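Local coordinates for putative phosphosugar isomerase (Clostridium difficile, PDB 3G68), which probably isomerises a phosphorylated sugar, as a member of the double-SIS-domain family related to the isomerase part of glucosamine-6-phosphate synthase, at the interface of chains A and B. Sequence-based numbering; all coordinates share one arbitrary frame. Chains: chain A/B, Putative phosphosugar isomerase.

Contact 1: the interface of chains A and B. Residues chain A 42, 69-70, 95, 97; chain B 242, 244-245, 248.
A:Ser42 is pressed against B:Glu245 and B:His248 at once. Its hydroxyl OG donates to the carboxylate oxygen B:Glu245 OE2 at 2.7 Å, on that oxygen's syn lone pair, while its CB lies over the centre of the B:His248 imidazole, 3.6 Å above the plane. Within chain A, A:Ser42 OG is also hydrogen-bonded to A:Ser97 OG at 2.6 Å.

The other tight spot is the ring of A:Phe70. B:Glu242 passes it in the opposite direction, CG over one face but offset toward the rim, and the carboxylate lies 30° from the ring plane. With CG extended away from its own backbone N (chi1 -180°) and a bend at chi2 (-87°), the carboxylate turns back to cap helix 243-247 of its own chain. There B:Glu245 N bonds to B:Glu242 OE1 at 3.0 Å and B:Glu244 N to B:Glu242 OE2 at 3.1 Å, the latter from above the carboxylate plane.

Toward A:Ser95 the fit is looser and water takes over. Water 1, at the edge of the B:His248 ring, joins NE2 of that histidine at 2.9 Å to the backbone N and the hydroxyl of A:Ser97 and to B:Glu244 OE2. A:Ser95 OG also sits in the plane of the imidazole, 3.5 Å from B:His248 CE1.

By family resemblance this is probably the sugar-phosphate pocket: serines from the loops and a helix start of the SIS domain of one subunit face the histidine that, in relatives, opens the sugar ring. The active site is thus probably completed across the dimer.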
loop_
_atom_site.group_PDB
_atom_site.type_symbol
_atom_site.label_atom_id
_atom_site.label_comp_id
_atom_site.label_asym_id
_atom_site.label_seq_id
_atom_site.Cartn_x
_atom_site.Cartn_y
_atom_site.Cartn_z
ATOM N N SER A 42 12.170 -1.356 -6.548
ATOM C CA SER A 42 11.021 -2.219 -6.312
ATOM C C SER A 42 11.093 -2.836 -4.932
ATOM O O SER A 42 12.177 -2.958 -4.349
ATOM C CB SER A 42 10.928 -3.325 -7.368
ATOM O OG SER A 42 10.558 -2.780 -8.622
ATOM N N PRO A 69 9.247 2.147 -9.830
ATOM C CA PRO A 69 9.683 2.226 -11.239
ATOM C C PRO A 69 8.539 2.318 -12.263
ATOM O O PRO A 69 8.676 3.028 -13.297
ATOM C CB PRO A 69 10.533 0.963 -11.432
ATOM C CG PRO A 69 10.989 0.599 -9.999
ATOM C CD PRO A 69 9.789 0.954 -9.167
ATOM N N PHE A 70 7.410 1.681 -11.966
ATOM C CA PHE A 70 6.261 1.745 -12.870
ATOM C C PHE A 70 5.683 3.143 -13.038
ATOM O O PHE A 70 5.009 3.392 -14.028
ATOM C CB PHE A 70 5.144 0.726 -12.532
ATOM C CG PHE A 70 4.351 1.025 -11.269
ATOM C CD1 PHE A 70 3.335 1.980 -11.263
ATOM C CD2 PHE A 70 4.560 0.295 -10.125
ATOM C CE1 PHE A 70 2.565 2.221 -10.108
ATOM C CE2 PHE A 70 3.817 0.555 -8.951
ATOM C CZ PHE A 70 2.821 1.517 -8.957
ATOM N N SER A 95 17.216 -6.062 -10.995
ATOM C CA SER A 95 15.760 -5.965 -11.165
ATOM C C SER A 95 15.485 -5.197 -12.458
ATOM O O SER A 95 15.948 -4.076 -12.607
ATOM C CB SER A 95 15.092 -5.287 -9.954
ATOM O OG SER A 95 15.153 -6.113 -8.803
ATOM N N SER A 97 12.657 -3.957 -13.548
ATOM C CA SER A 97 11.768 -2.821 -13.275
ATOM C C SER A 97 12.636 -1.571 -13.081
ATOM O O SER A 97 12.468 -0.568 -13.782
ATOM C CB SER A 97 10.891 -3.073 -12.010
ATOM O OG SER A 97 11.656 -3.552 -10.873
ATOM N N GLU B 242 0.355 -3.370 -8.010
ATOM C CA GLU B 242 0.695 -3.224 -9.426
ATOM C C GLU B 242 1.372 -4.580 -9.803
ATOM O O GLU B 242 2.028 -5.245 -8.966
ATOM C CB GLU B 242 1.596 -2.006 -9.677
ATOM C CG GLU B 242 1.995 -1.788 -11.143
ATOM C CD GLU B 242 3.227 -2.542 -11.556
ATOM O OE1 GLU B 242 4.075 -2.856 -10.693
ATOM O OE2 GLU B 242 3.347 -2.850 -12.757
ATOM N N GLU B 244 3.999 -5.685 -11.732
ATOM C CA GLU B 244 5.440 -5.870 -11.509
ATOM C C GLU B 244 5.786 -5.946 -10.033
ATOM O O GLU B 244 6.609 -6.759 -9.657
ATOM C CB GLU B 244 6.261 -4.788 -12.246
ATOM C CG GLU B 244 7.766 -4.951 -12.151
ATOM C CD GLU B 244 8.286 -6.262 -12.700
ATOM O OE1 GLU B 244 7.782 -6.712 -13.738
ATOM O OE2 GLU B 244 9.209 -6.842 -12.089
ATOM N N GLU B 245 5.153 -5.149 -9.178
ATOM C CA GLU B 245 5.435 -5.200 -7.747
ATOM C C GLU B 245 4.946 -6.504 -7.105
ATOM O O GLU B 245 5.624 -7.058 -6.230
ATOM C CB GLU B 245 4.932 -3.940 -7.030
ATOM C CG GLU B 245 5.651 -2.636 -7.502
ATOM C CD GLU B 245 7.162 -2.671 -7.326
ATOM O OE1 GLU B 245 7.579 -2.875 -6.157
ATOM O OE2 GLU B 245 7.920 -2.488 -8.351
ATOM N N HIS B 248 7.563 -9.094 -7.139
ATOM C CA HIS B 248 8.569 -8.897 -6.078
ATOM C C HIS B 248 8.140 -9.367 -4.681
ATOM O O HIS B 248 7.983 -8.563 -3.765
ATOM C CB HIS B 248 9.042 -7.421 -6.039
ATOM C CG HIS B 248 9.903 -7.049 -7.199
ATOM N ND1 HIS B 248 11.279 -7.083 -7.140
ATOM C CD2 HIS B 248 9.583 -6.710 -8.472
ATOM C CE1 HIS B 248 11.771 -6.731 -8.316
ATOM N NE2 HIS B 248 10.762 -6.525 -9.151
HETATM O O HOH W 1 11.680 -6.441 -11.892
#

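Contact 2: the interface of chains A and B. Residues chain A 336, 338, 341-342; chain B 247, 251.
B:Tyr251 holds CG between its backbone N and carbonyl carbon (chi1 64°), and A:Phe341 swings its CG opposite its own N (chi1 178°); these two settings lay one aromatic ring over the other. The planes are 13° apart and the centroids 3.9 Å, a true face-to-face stack. It is shifted so that B:Tyr251 CG rests over the middle of the phenylalanine ring, while A:Phe341 CD2 sits toward the tyrosine's rim, 3.3 Å from B:Tyr251 CD1.

A:His342, next along the chain, makes a nearly perpendicular, edge-to-face pair with the tyrosine, off its hydroxyl end. A:His342 NE2 reaches the phenol oxygen B:Tyr251 OH with a weak, bent hydrogen bond of 3.4 Å. The backbone oxygen B:Ile247 O lies 3.2 Å from A:His342 CE1, well above the imidazole plane, and is a contact there; the methyl CG2 of B:Ile247 packs against A:His342 ND1 at 3.6 Å.

On the phenol's other flank A:Pro336 CB lies 3.7 Å from B:Tyr251 OH. Water 2 is 2.8 Å from the same hydroxyl and probably links it to the backbone carbonyl of A:Asp338, although that second leg is modelled too short to trust in detail.

The C-terminal segment of chain A therefore clasps B:Tyr251 on a face and at its hydroxyl. This probably fastens the tail to the partner and may steady the stretch that carries the nearby B:His248.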
loop_
_atom_site.group_PDB
_atom_site.type_symbol
_atom_site.label_atom_id
_atom_site.label_comp_id
_atom_site.label_asym_id
_atom_site.label_seq_id
_atom_site.Cartn_x
_atom_site.Cartn_y
_atom_site.Cartn_z
ATOM N N PRO A 336 12.295 -19.075 -1.076
ATOM C CA PRO A 336 10.907 -18.759 -1.500
ATOM C C PRO A 336 10.017 -19.965 -1.769
ATOM O O PRO A 336 10.512 -21.081 -1.970
ATOM C CB PRO A 336 11.082 -17.946 -2.794
ATOM C CG PRO A 336 12.565 -17.770 -2.986
ATOM C CD PRO A 336 13.284 -18.742 -2.119
ATOM N N ASP A 338 8.357 -20.736 -4.334
ATOM C CA ASP A 338 8.631 -21.280 -5.643
ATOM C C ASP A 338 9.902 -20.593 -6.141
ATOM O O ASP A 338 9.903 -19.394 -6.429
ATOM C CB ASP A 338 7.435 -21.016 -6.567
ATOM C CG ASP A 338 7.579 -21.660 -7.940
ATOM O OD1 ASP A 338 8.701 -22.082 -8.327
ATOM O OD2 ASP A 338 6.547 -21.727 -8.648
ATOM N N PHE A 341 9.473 -19.274 -9.786
ATOM C CA PHE A 341 8.384 -18.324 -10.081
ATOM C C PHE A 341 8.767 -17.263 -11.100
ATOM O O PHE A 341 8.023 -17.017 -12.052
ATOM C CB PHE A 341 7.890 -17.611 -8.815
ATOM C CG PHE A 341 6.812 -16.600 -9.089
ATOM C CD1 PHE A 341 5.505 -17.015 -9.337
ATOM C CD2 PHE A 341 7.105 -15.237 -9.138
ATOM C CE1 PHE A 341 4.483 -16.085 -9.604
ATOM C CE2 PHE A 341 6.084 -14.300 -9.381
ATOM C CZ PHE A 341 4.772 -14.730 -9.622
ATOM N N HIS A 342 9.916 -16.630 -10.871
ATOM C CA HIS A 342 10.418 -15.578 -11.761
ATOM C C HIS A 342 10.717 -16.153 -13.156
ATOM O O HIS A 342 10.323 -15.569 -14.173
ATOM C CB HIS A 342 11.635 -14.865 -11.140
ATOM C CG HIS A 342 11.326 -14.144 -9.853
ATOM N ND1 HIS A 342 10.937 -12.819 -9.808
ATOM C CD2 HIS A 342 11.343 -14.569 -8.565
ATOM C CE1 HIS A 342 10.735 -12.461 -8.551
ATOM N NE2 HIS A 342 10.972 -13.503 -7.776
ATOM N N ILE B 247 5.169 -9.315 -8.481
ATOM C CA ILE B 247 6.222 -10.272 -8.796
ATOM C C ILE B 247 7.360 -10.250 -7.773
ATOM O O ILE B 247 7.985 -11.285 -7.513
ATOM C CB ILE B 247 6.739 -10.057 -10.258
ATOM C CG1 ILE B 247 5.599 -10.366 -11.236
ATOM C CG2 ILE B 247 8.030 -10.899 -10.519
ATOM C CD1 ILE B 247 5.884 -9.939 -12.685
ATOM N N TYR B 251 3.822 -13.320 -4.375
ATOM C CA TYR B 251 3.441 -14.704 -4.741
ATOM C C TYR B 251 3.702 -15.704 -3.607
ATOM O O TYR B 251 3.031 -16.715 -3.519
ATOM C CB TYR B 251 4.175 -15.164 -6.011
ATOM C CG TYR B 251 5.664 -15.252 -5.831
ATOM C CD1 TYR B 251 6.477 -14.139 -6.053
ATOM C CD2 TYR B 251 6.268 -16.442 -5.449
ATOM C CE1 TYR B 251 7.850 -14.217 -5.880
ATOM C CE2 TYR B 251 7.632 -16.517 -5.258
ATOM C CZ TYR B 251 8.420 -15.420 -5.480
ATOM O OH TYR B 251 9.797 -15.506 -5.316
HETATM O O HOH W 2 11.336 -17.427 -6.645
#

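The C-alpha centres of contact 1 and contact 2 are about 13 Å apart, and chain B connects them through one short stretch. Helix 243-247 supplies glutamates to contact 1 and its last residue to contact 2; B:His248 follows directly, and the 3-10 helix 250-253 brings the tyrosine. Chain A meets this stretch from two places remote in sequence, the loops and helix starts of the SIS domain and the C-terminal segment with helix 341-344. The probable catalytic histidine is thus bracketed by the partner. Because the partner's SIS residues meet that histidine, the dimer within the deposited tetramer is probably functional; each contact recurs with the chains exchanged.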